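Local coordinates for protein tannase (Fusobacterium nucleatum subsp. nucleatum ATCC 25586, PDB 6YQ4) that hydrolyses gallotannins, a tannase activity that detoxifies them for the bacterium, and probably works as a serine hydrolase of the alpha/beta-hydrolase fold, at residues A218-Y223 with N263-L268; N244-T249 with Q474-D479; S322-A327 with T344-R349; D357-S362 with D385-A390. All coordinates share one frame; numbering follows the deposited sequence. Where two conformers were deposited one is given.

Contact 1: residues A218-Y223 with N263-L268; sequences AYEWMY and NISNKL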
# COMPACT_ATOMS: atom_id res chain seq x y z
N ALA A 218 0.04 -16.98 -3.84
CA ALA A 218 -0.45 -16.83 -2.48
C ALA A 218 -1.97 -16.77 -2.46
O ALA A 218 -2.60 -17.33 -1.56
CB ALA A 218 0.16 -15.58 -1.84
N TYR A 219 -2.57 -16.14 -3.47
CA TYR A 219 -4.02 -15.99 -3.50
C TYR A 219 -4.71 -17.33 -3.74
O TYR A 219 -5.78 -17.59 -3.18
CB TYR A 219 -4.41 -14.99 -4.57
CG TYR A 219 -5.81 -14.42 -4.43
CD1 TYR A 219 -6.89 -15.02 -5.07
CD2 TYR A 219 -6.07 -13.31 -3.63
CE1 TYR A 219 -8.18 -14.50 -4.95
CE2 TYR A 219 -7.35 -12.78 -3.50
CZ TYR A 219 -8.41 -13.39 -4.18
OH TYR A 219 -9.69 -12.89 -4.07
N GLU A 220 -4.10 -18.20 -4.53
CA GLU A 220 -4.65 -19.52 -4.78
C GLU A 220 -4.32 -20.50 -3.66
O GLU A 220 -5.12 -21.40 -3.38
CB GLU A 220 -4.13 -20.02 -6.13
CG GLU A 220 -4.65 -19.16 -7.29
CD GLU A 220 -6.14 -18.88 -7.16
OE1 GLU A 220 -6.56 -17.74 -7.40
OE2 GLU A 220 -6.91 -19.82 -6.81
N TRP A 221 -3.16 -20.38 -3.03
CA TRP A 221 -2.91 -21.11 -1.80
C TRP A 221 -4.03 -20.86 -0.78
O TRP A 221 -4.64 -21.80 -0.27
CB TRP A 221 -1.55 -20.72 -1.23
CG TRP A 221 -1.30 -21.34 0.08
CD1 TRP A 221 -1.03 -22.65 0.33
CD2 TRP A 221 -1.36 -20.69 1.35
NE1 TRP A 221 -0.89 -22.86 1.68
CE2 TRP A 221 -1.10 -21.67 2.33
CE3 TRP A 221 -1.63 -19.38 1.75
CZ2 TRP A 221 -1.07 -21.37 3.69
CZ3 TRP A 221 -1.60 -19.09 3.10
CH2 TRP A 221 -1.32 -20.08 4.05
N MET A 222 -4.34 -19.59 -0.52
CA MET A 222 -5.45 -19.27 0.36
C MET A 222 -6.81 -19.76 -0.19
O MET A 222 -7.57 -20.41 0.52
CB MET A 222 -5.49 -17.77 0.61
CG MET A 222 -6.19 -17.41 1.90
SD MET A 222 -5.47 -16.01 2.76
CE MET A 222 -3.82 -16.63 2.92
N TYR A 223 -7.13 -19.45 -1.45
CA TYR A 223 -8.52 -19.53 -1.89
C TYR A 223 -8.81 -20.65 -2.89
O TYR A 223 -9.88 -20.67 -3.50
CB TYR A 223 -8.95 -18.17 -2.45
CG TYR A 223 -9.04 -17.13 -1.38
CD1 TYR A 223 -8.12 -16.10 -1.31
CD2 TYR A 223 -10.02 -17.21 -0.38
CE1 TYR A 223 -8.17 -15.16 -0.29
CE2 TYR A 223 -10.06 -16.27 0.66
CZ TYR A 223 -9.13 -15.25 0.69
OH TYR A 223 -9.17 -14.31 1.68
N ASN A 263 -8.21 -25.40 -12.95
CA ASN A 263 -6.89 -26.01 -13.14
C ASN A 263 -5.77 -24.99 -12.91
O ASN A 263 -4.73 -25.33 -12.33
CB ASN A 263 -6.77 -26.66 -14.52
CG ASN A 263 -5.45 -27.43 -14.68
OD1 ASN A 263 -5.11 -28.29 -13.85
ND2 ASN A 263 -4.70 -27.12 -15.74
N ILE A 264 -5.97 -23.74 -13.34
CA ILE A 264 -4.96 -22.71 -13.11
C ILE A 264 -4.78 -22.47 -11.61
O ILE A 264 -3.66 -22.34 -11.11
CB ILE A 264 -5.34 -21.42 -13.86
CG1 ILE A 264 -5.17 -21.60 -15.36
CG2 ILE A 264 -4.53 -20.24 -13.37
CD1 ILE A 264 -6.00 -20.63 -16.17
N SER A 265 -5.89 -22.41 -10.87
CA SER A 265 -5.79 -22.22 -9.44
C SER A 265 -5.13 -23.43 -8.76
O SER A 265 -4.30 -23.26 -7.87
CB SER A 265 -7.18 -21.94 -8.87
OG SER A 265 -7.30 -22.38 -7.53
N ASN A 266 -5.43 -24.65 -9.21
CA ASN A 266 -4.70 -25.82 -8.72
C ASN A 266 -3.19 -25.64 -8.91
O ASN A 266 -2.40 -25.83 -7.98
CB ASN A 266 -5.17 -27.09 -9.43
CG ASN A 266 -6.59 -27.49 -9.05
OD1 ASN A 266 -7.18 -26.91 -8.13
ND2 ASN A 266 -7.14 -28.48 -9.73
N LYS A 267 -2.77 -25.25 -10.12
CA LYS A 267 -1.35 -25.14 -10.41
C LYS A 267 -0.71 -24.00 -9.64
O LYS A 267 0.40 -24.16 -9.10
CB LYS A 267 -1.14 -24.97 -11.92
CG LYS A 267 0.28 -25.20 -12.46
CD LYS A 267 0.93 -26.51 -12.00
CE LYS A 267 0.46 -27.72 -12.81
NZ LYS A 267 0.91 -29.00 -12.16
N LEU A 268 -1.40 -22.86 -9.53
CA LEU A 268 -0.84 -21.72 -8.79
C LEU A 268 -0.63 -22.04 -7.32
O LEU A 268 0.37 -21.61 -6.72
CB LEU A 268 -1.75 -20.51 -8.93
CG LEU A 268 -1.60 -19.74 -10.23
CD1 LEU A 268 -2.75 -18.73 -10.41
CD2 LEU A 268 -0.24 -19.08 -10.26
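Glu-220 and Ser-265 bring two helices together through a buried polar bond, with Leu-268 completing the contact one helical turn beyond Ser-265. The helix backbones come nearest at the first pair, where the CA atoms of Glu-220 and Ser-265 are 5.5 Å apart. Glu-220 loses the most surface here. Its CG lies anti to the carbonyl carbon (chi1 -65°), and a bend at chi2 (-46°) turns the carboxylate to Ser-265 while CG stays beside Leu-268. Ser-265 OG donates to Glu-220 OE2 over 2.7 Å, reaching the oxygen on its anti side, 31° out of the carboxylate plane. The bond is poorly directed, because Ser-265 CB is almost as near OE2 as OG is.

The aliphatic part of the glutamate packs separately. Glu-220 CG is 3.6 Å from Leu-268 CB and 3.7 Å from Leu-268 CD1, the two side chains crossing at a slant. Methylene carbons thus meet leucine carbons while the carboxylate is directed to the serine.

Two residues outside the segments share these polar atoms. In the conformer given, Arg-349 NH1 makes a salt bridge to Glu-220 OE2, and where that conformer is occupied it would probably favour the charged carboxylate; Asn-224 ND2 is the stronger polar partner of Ser-265 OG. Phe-382 of helix 381-394 also packs on Leu-268. With 178 Å² buried in total, this is a small interhelical contact between helices 212-223 and 259-279, in the region inserted between central-sheet strands 202-206 and 435-439 of the alpha/beta-hydrolase fold.

Contact 2: residues N244-T249 with Q474-D479; sequences NDRSLT and QGHGGD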
# COMPACT_ATOMS: atom_id res chain seq x y z
N ASN A 244 -10.07 2.48 -3.51
CA ASN A 244 -9.73 2.63 -2.10
C ASN A 244 -10.93 2.89 -1.20
O ASN A 244 -10.89 2.53 -0.02
CB ASN A 244 -8.74 3.79 -1.94
CG ASN A 244 -7.34 3.43 -2.44
OD1 ASN A 244 -7.10 2.33 -2.94
ND2 ASN A 244 -6.42 4.36 -2.31
N ASP A 245 -11.99 3.50 -1.71
CA ASP A 245 -13.18 3.82 -0.92
C ASP A 245 -14.30 2.86 -1.29
O ASP A 245 -15.12 3.15 -2.17
CB ASP A 245 -13.60 5.25 -1.13
CG ASP A 245 -14.70 5.68 -0.19
OD1 ASP A 245 -14.85 6.91 0.03
OD2 ASP A 245 -15.41 4.78 0.33
N ARG A 246 -14.35 1.69 -0.62
CA ARG A 246 -15.37 0.67 -0.84
C ARG A 246 -16.78 1.08 -0.33
O ARG A 246 -17.68 0.23 -0.34
CB ARG A 246 -14.96 -0.66 -0.20
CG ARG A 246 -13.79 -1.33 -0.89
CD ARG A 246 -13.96 -1.26 -2.42
NE ARG A 246 -12.71 -1.58 -3.10
CZ ARG A 246 -12.25 -2.81 -3.31
NH1 ARG A 246 -12.93 -3.88 -2.89
NH2 ARG A 246 -11.09 -2.97 -3.93
N SER A 247 -17.03 2.31 0.10
CA SER A 247 -18.38 2.74 0.44
C SER A 247 -19.11 3.39 -0.73
O SER A 247 -20.24 3.86 -0.56
CB SER A 247 -18.34 3.71 1.63
OG SER A 247 -18.04 5.03 1.22
N LEU A 248 -18.50 3.43 -1.92
CA LEU A 248 -19.13 4.02 -3.09
C LEU A 248 -19.91 2.95 -3.86
O LEU A 248 -19.52 1.78 -3.88
CB LEU A 248 -18.08 4.69 -3.99
CG LEU A 248 -17.30 5.87 -3.37
CD1 LEU A 248 -16.02 6.14 -4.15
CD2 LEU A 248 -18.15 7.14 -3.26
N THR A 249 -21.03 3.36 -4.46
CA THR A 249 -21.90 2.43 -5.17
C THR A 249 -21.26 1.99 -6.48
O THR A 249 -21.00 2.82 -7.36
CB THR A 249 -23.26 3.07 -5.44
OG1 THR A 249 -24.07 3.00 -4.27
CG2 THR A 249 -23.97 2.36 -6.59
N GLN A 474 -13.38 -6.27 8.68
CA GLN A 474 -12.89 -5.13 7.92
C GLN A 474 -12.48 -5.59 6.53
O GLN A 474 -11.67 -6.51 6.39
CB GLN A 474 -11.71 -4.46 8.65
CG GLN A 474 -10.94 -3.43 7.82
CD GLN A 474 -11.79 -2.20 7.52
OE1 GLN A 474 -12.26 -1.53 8.45
NE2 GLN A 474 -12.00 -1.91 6.23
N GLY A 475 -13.05 -4.97 5.51
CA GLY A 475 -12.68 -5.23 4.14
C GLY A 475 -11.62 -4.27 3.65
O GLY A 475 -10.90 -3.64 4.45
N HIS A 476 -11.53 -4.15 2.32
CA HIS A 476 -10.54 -3.27 1.71
C HIS A 476 -10.83 -1.82 2.10
O HIS A 476 -11.99 -1.39 2.13
CB HIS A 476 -10.55 -3.44 0.19
CG HIS A 476 -9.23 -3.15 -0.47
ND1 HIS A 476 -8.07 -3.81 -0.15
CD2 HIS A 476 -8.91 -2.27 -1.45
CE1 HIS A 476 -7.08 -3.36 -0.91
NE2 HIS A 476 -7.57 -2.43 -1.71
N GLY A 477 -9.78 -1.09 2.45
CA GLY A 477 -9.92 0.30 2.82
C GLY A 477 -8.78 0.74 3.73
O GLY A 477 -7.93 -0.05 4.12
N GLY A 478 -8.79 2.03 4.05
CA GLY A 478 -7.77 2.60 4.90
C GLY A 478 -8.35 3.73 5.72
O GLY A 478 -9.48 4.17 5.49
N ASP A 479 -7.57 4.18 6.70
CA ASP A 479 -7.88 5.37 7.50
C ASP A 479 -9.17 5.21 8.29
O ASP A 479 -9.85 6.20 8.57
CB ASP A 479 -7.95 6.64 6.64
CG ASP A 479 -6.62 7.00 6.00
OD1 ASP A 479 -6.61 7.94 5.18
OD2 ASP A 479 -5.59 6.37 6.33
O HOH W 1 -10.26 3.51 2.23
O HOH W 2 -13.75 1.21 1.92
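Arg-246 and His-476 meet by van der Waals contact between two flat groups set at a slant. Arg-246 NH2 comes to 3.4 Å from His-476 CD2, and the guanidinium and imidazole planes are 43° apart, too far from parallel for a stack. His-476 CB lies over the centre of one guanidinium face, 3.9 Å above its plane. With CG anti to the carbonyl carbon (chi1 -70°), Arg-246 CG lies 3.5 Å from His-476 O; the bend at chi2 (-43°) then brings the guanidinium over to the histidine.

Backbone packing adds little: Asn-244 O touches Gly-477 CA. The backbone angles of Gly-477 would press any side chain against the preceding carbonyl oxygen.

No direct hydrogen bond joins the segments; two waters do so. One donates to Asn-244 O and accepts from Gly-478 N at 2.8 Å. The other accepts from Arg-246 N at 2.7 Å and donates to His-476 O. Within 244-249, Asp-245 OD2 accepts from Ser-247 N, an Asx turn, and also from Ser-247 OG.

The polar ends have their main partners beyond the two segments: Asp-446 forms a salt bridge with Arg-246 NH2, while His-476 ND1 and NE2 bond Asp-444 and Ser-166. That geometry is consistent with a Ser-His-Asp triad. The chemistry implies that water bridges and van der Waals contact join the two loops, while the histidine's ring nitrogens serve the presumed triad.

Contact 3: residues S322-A327 with T344-R349; sequences SQFKKA and THIGDR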
# COMPACT_ATOMS: atom_id res chain seq x y z
N SER A 322 -20.27 -14.65 14.70
CA SER A 322 -21.27 -15.63 14.29
C SER A 322 -21.02 -16.32 12.94
O SER A 322 -20.84 -17.54 12.89
CB SER A 322 -22.64 -14.94 14.29
OG SER A 322 -23.50 -15.46 13.31
N GLN A 323 -21.02 -15.54 11.86
CA GLN A 323 -20.83 -16.09 10.52
C GLN A 323 -19.60 -16.97 10.39
O GLN A 323 -19.55 -17.80 9.48
CB GLN A 323 -20.73 -14.95 9.51
CG GLN A 323 -21.55 -13.73 9.90
CD GLN A 323 -21.08 -12.46 9.21
OE1 GLN A 323 -20.44 -12.51 8.15
NE2 GLN A 323 -21.40 -11.31 9.80
N PHE A 324 -18.61 -16.84 11.27
CA PHE A 324 -17.35 -17.55 11.11
C PHE A 324 -17.06 -18.57 12.20
O PHE A 324 -16.00 -19.20 12.18
CB PHE A 324 -16.20 -16.55 11.03
CG PHE A 324 -16.26 -15.67 9.80
CD1 PHE A 324 -17.09 -14.55 9.78
CD2 PHE A 324 -15.53 -15.99 8.67
CE1 PHE A 324 -17.17 -13.74 8.64
CE2 PHE A 324 -15.60 -15.19 7.53
CZ PHE A 324 -16.43 -14.07 7.52
N LYS A 325 -17.99 -18.79 13.14
CA LYS A 325 -17.76 -19.74 14.22
C LYS A 325 -17.51 -21.17 13.74
O LYS A 325 -16.86 -21.94 14.44
CB LYS A 325 -18.94 -19.72 15.19
CG LYS A 325 -19.33 -18.33 15.68
CD LYS A 325 -20.57 -18.36 16.60
CE LYS A 325 -20.35 -17.59 17.92
NZ LYS A 325 -21.45 -17.78 18.92
N LYS A 326 -17.97 -21.54 12.54
CA LYS A 326 -17.75 -22.92 12.09
C LYS A 326 -16.27 -23.24 11.87
O LYS A 326 -15.89 -24.42 11.89
CB LYS A 326 -18.54 -23.19 10.80
CG LYS A 326 -17.93 -22.62 9.52
CD LYS A 326 -18.83 -22.82 8.29
CE LYS A 326 -19.24 -24.27 8.11
NZ LYS A 326 -19.98 -24.53 6.83
N ALA A 327 -15.42 -22.24 11.70
CA ALA A 327 -13.98 -22.45 11.59
C ALA A 327 -13.25 -22.32 12.93
O ALA A 327 -12.02 -22.46 12.97
CB ALA A 327 -13.38 -21.45 10.58
N THR A 344 -11.26 -19.58 5.18
CA THR A 344 -11.11 -18.92 3.89
C THR A 344 -12.17 -19.32 2.88
O THR A 344 -12.29 -18.66 1.84
CB THR A 344 -9.72 -19.19 3.33
OG1 THR A 344 -9.43 -20.59 3.44
CG2 THR A 344 -8.68 -18.43 4.12
N HIS A 345 -12.95 -20.38 3.15
CA HIS A 345 -13.99 -20.85 2.26
C HIS A 345 -15.36 -20.32 2.63
O HIS A 345 -16.37 -20.85 2.16
CB HIS A 345 -14.00 -22.38 2.25
CG HIS A 345 -12.94 -22.98 1.39
ND1 HIS A 345 -11.62 -22.59 1.47
CD2 HIS A 345 -13.01 -23.91 0.42
CE1 HIS A 345 -10.92 -23.27 0.58
NE2 HIS A 345 -11.73 -24.08 -0.07
N ILE A 346 -15.43 -19.30 3.48
CA ILE A 346 -16.70 -18.93 4.08
C ILE A 346 -17.39 -17.93 3.17
O ILE A 346 -18.51 -18.19 2.68
CB ILE A 346 -16.49 -18.42 5.52
CG1 ILE A 346 -16.40 -19.64 6.46
CG2 ILE A 346 -17.62 -17.48 5.96
CD1 ILE A 346 -16.40 -19.32 7.95
N GLY A 347 -16.76 -16.81 2.86
CA GLY A 347 -17.34 -15.94 1.87
C GLY A 347 -17.18 -16.51 0.46
O GLY A 347 -16.61 -17.58 0.24
N ASP A 348 -17.70 -15.76 -0.51
CA ASP A 348 -17.32 -15.99 -1.90
C ASP A 348 -15.94 -15.40 -2.14
O ASP A 348 -15.57 -14.39 -1.55
CB ASP A 348 -18.29 -15.31 -2.86
CG ASP A 348 -19.50 -16.15 -3.16
OD1 ASP A 348 -19.55 -17.36 -2.86
OD2 ASP A 348 -20.44 -15.56 -3.71
N ARG A 349 -15.18 -16.02 -3.03
CA ARG A 349 -13.90 -15.45 -3.43
C ARG A 349 -14.15 -14.15 -4.19
O ARG A 349 -15.22 -13.93 -4.73
CB ARG A 349 -13.11 -16.46 -4.28
CG ARG A 349 -12.73 -16.00 -5.69
CD ARG A 349 -12.56 -17.15 -6.71
NE ARG A 349 -11.84 -18.32 -6.20
CZ ARG A 349 -10.57 -18.62 -6.48
NH1 ARG A 349 -10.01 -19.70 -5.97
NH2 ARG A 349 -9.85 -17.83 -7.27
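The backbones approach most closely at Phe-324 and Ile-346, where the CA atoms are 7.2 Å apart, and no hydrogen bond spans the gap. Within 322-327 the chain coils tightly, Lys-325 N bonding Ser-322 O and Ala-327 N bonding Phe-324 O. Ile-346 carries the contact with both of its branches. Its CG2, anti to the backbone N, is 3.4 Å from Phe-324 CE2 in an oblique approach to the ring, and its CD1 reaches Phe-324 CD2 at 3.5 Å. One isoleucine therefore spans neighbouring ring carbons along the same side of the phenylalanine.

Between the segments the chain makes the antiparallel hairpin 328-330/335-338 and then helix 340-344, so the contact brings the approach to the hairpin against the exit of that helix, at the surface of the fold.

Ile-346 CD1 also reaches the opposing backbone, lying 3.8 Å from Gln-323 O. Lys-326 CG sits 4.0 Å from Ile-346 CD1, the two side chains running past one another in opposite directions. The Phe-324 ring also meets Trp-472, edge-to-face, and Tyr-343, with the planes at about 40°.

Contact 4: residues D357-S362 with D385-A390; sequences DSLDAS and DINNKA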
# COMPACT_ATOMS: atom_id res chain seq x y z
N ASP A 357 -1.56 -11.30 -12.28
CA ASP A 357 -1.05 -11.41 -13.65
C ASP A 357 -2.02 -12.24 -14.50
O ASP A 357 -1.82 -13.45 -14.70
CB ASP A 357 0.36 -12.00 -13.68
CG ASP A 357 1.03 -11.79 -15.03
OD1 ASP A 357 0.34 -11.20 -15.90
OD2 ASP A 357 2.22 -12.18 -15.23
N SER A 358 -3.06 -11.57 -15.03
CA SER A 358 -4.08 -12.22 -15.86
C SER A 358 -3.52 -12.68 -17.20
O SER A 358 -2.63 -12.06 -17.78
CB SER A 358 -5.24 -11.27 -16.17
OG SER A 358 -5.55 -10.45 -15.07
N LEU A 359 -4.11 -13.77 -17.72
CA LEU A 359 -3.64 -14.38 -18.96
C LEU A 359 -3.84 -13.48 -20.19
O LEU A 359 -3.12 -13.66 -21.18
CB LEU A 359 -4.34 -15.71 -19.19
CG LEU A 359 -3.93 -16.83 -18.24
CD1 LEU A 359 -4.37 -18.16 -18.78
CD2 LEU A 359 -2.44 -16.80 -17.99
N ASP A 360 -4.79 -12.55 -20.16
CA ASP A 360 -4.95 -11.58 -21.24
C ASP A 360 -4.33 -10.23 -20.90
O ASP A 360 -4.58 -9.25 -21.61
CB ASP A 360 -6.44 -11.41 -21.57
CG ASP A 360 -7.22 -10.76 -20.45
OD1 ASP A 360 -6.78 -10.83 -19.29
OD2 ASP A 360 -8.30 -10.19 -20.73
N ALA A 361 -3.54 -10.15 -19.82
CA ALA A 361 -2.77 -8.96 -19.45
C ALA A 361 -3.66 -7.75 -19.15
O ALA A 361 -3.29 -6.62 -19.42
CB ALA A 361 -1.74 -8.59 -20.53
N SER A 362 -4.83 -7.97 -18.57
CA SER A 362 -5.84 -6.94 -18.45
C SER A 362 -6.03 -6.42 -17.03
O SER A 362 -6.82 -5.49 -16.83
CB SER A 362 -7.19 -7.47 -18.94
OG SER A 362 -7.63 -8.49 -18.05
N ASP A 385 4.54 -17.77 -19.55
CA ASP A 385 4.81 -19.07 -20.20
C ASP A 385 3.54 -19.68 -20.77
O ASP A 385 3.59 -20.35 -21.81
CB ASP A 385 5.44 -20.06 -19.21
CG ASP A 385 6.91 -19.76 -18.89
OD1 ASP A 385 7.48 -18.78 -19.40
OD2 ASP A 385 7.50 -20.53 -18.11
N ILE A 386 2.40 -19.53 -20.09
CA ILE A 386 1.15 -20.03 -20.67
C ILE A 386 0.93 -19.41 -22.03
O ILE A 386 0.67 -20.11 -23.02
CB ILE A 386 -0.04 -19.75 -19.74
CG1 ILE A 386 -0.08 -20.72 -18.56
CG2 ILE A 386 -1.33 -19.90 -20.52
CD1 ILE A 386 -1.27 -20.44 -17.65
N ASN A 387 1.06 -18.09 -22.12
CA ASN A 387 0.78 -17.40 -23.38
C ASN A 387 1.88 -17.67 -24.40
O ASN A 387 1.60 -17.85 -25.59
CB ASN A 387 0.61 -15.90 -23.12
CG ASN A 387 -0.75 -15.58 -22.53
OD1 ASN A 387 -1.77 -16.09 -22.99
ND2 ASN A 387 -0.78 -14.75 -21.50
N ASN A 388 3.13 -17.70 -23.95
CA ASN A 388 4.25 -17.99 -24.84
C ASN A 388 4.13 -19.38 -25.47
O ASN A 388 4.42 -19.56 -26.66
CB ASN A 388 5.55 -17.84 -24.05
CG ASN A 388 6.77 -17.91 -24.92
OD1 ASN A 388 7.00 -17.04 -25.76
ND2 ASN A 388 7.59 -18.93 -24.70
N LYS A 389 3.71 -20.37 -24.68
CA LYS A 389 3.52 -21.72 -25.22
C LYS A 389 2.38 -21.74 -26.23
O LYS A 389 2.46 -22.44 -27.25
CB LYS A 389 3.27 -22.71 -24.07
CG LYS A 389 2.26 -23.83 -24.34
CD LYS A 389 2.93 -25.04 -24.98
CE LYS A 389 2.17 -26.34 -24.72
NZ LYS A 389 0.73 -26.26 -25.09
N ALA A 390 1.32 -20.97 -25.96
CA ALA A 390 0.21 -20.89 -26.90
C ALA A 390 0.63 -20.24 -28.20
O ALA A 390 0.16 -20.64 -29.28
CB ALA A 390 -0.94 -20.13 -26.26
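A surface contact between a turn and a helix joins Leu-359 to Ile-386 and Asn-387: residues 357-362 belong to the loop leading to helix 364-368, and residues 385-390 lie on helix 381-394. It consists of one polar bond and one apolar patch, burying 165 Å² altogether, and both centre on Leu-359, whose CA is 6.9 Å from Asn-387 CA.

The polar part uses the leucine backbone. Asn-387 ND2 donates to Leu-359 O at 2.6 Å. The bond is short but not straight, with an N-H...O angle of 146°, and the donor is tilted somewhat from the carbonyl plane. Asn-387 OD1 lies 3.3 Å from the same Leu-359 O, a pair of acceptors that makes no bond. Asn-387 CG stands anti to the carbonyl carbon (chi1 -78°), which carries the amide off the helix toward the turn.

The apolar part uses the leucine side chain, which crosses Ile-386 at about a right angle. Leu-359 CD2 is 3.8 Å from Ile-386 CD1, while Leu-359 CD1 is 3.9 Å from Ile-386 CG2, so both methyls are engaged.

A type I turn from Ser-358 to Ala-361, closed by Ala-361 N to Ser-358 O at 2.9 Å, holds Leu-359 at its second position. Around this contact, Asp-357 O bonds Ser-383 near the start of helix 381-394, Asp-357 N bonds Asp-216 of helix 212-223, and Leu-359 packs on Ile-264 of helix 259-279, so the loop runs among three helices.

Overall arrangement
From the N terminus, contact 1 opens first at 218-223. Contact 2 opens at 244-249, before contact 1 closes at 263-268, so these two cross. Contact 2 closes only at 474-479, just before the last helix, and its long loop encloses contacts 3 and 4, which follow in series as shorter closures with 16 and 22 residues between their segments. Contacts 1, 3 and 4 tie together helices and loops of the region inserted between strands 202-206 and 435-439; contact 2 joins that region to the loop following strand 465-469. Contact 1 touches contacts 3 and 4, whereas contact 2 touches none of the others. Contacts 2 and 4 have centres about 30 Å apart.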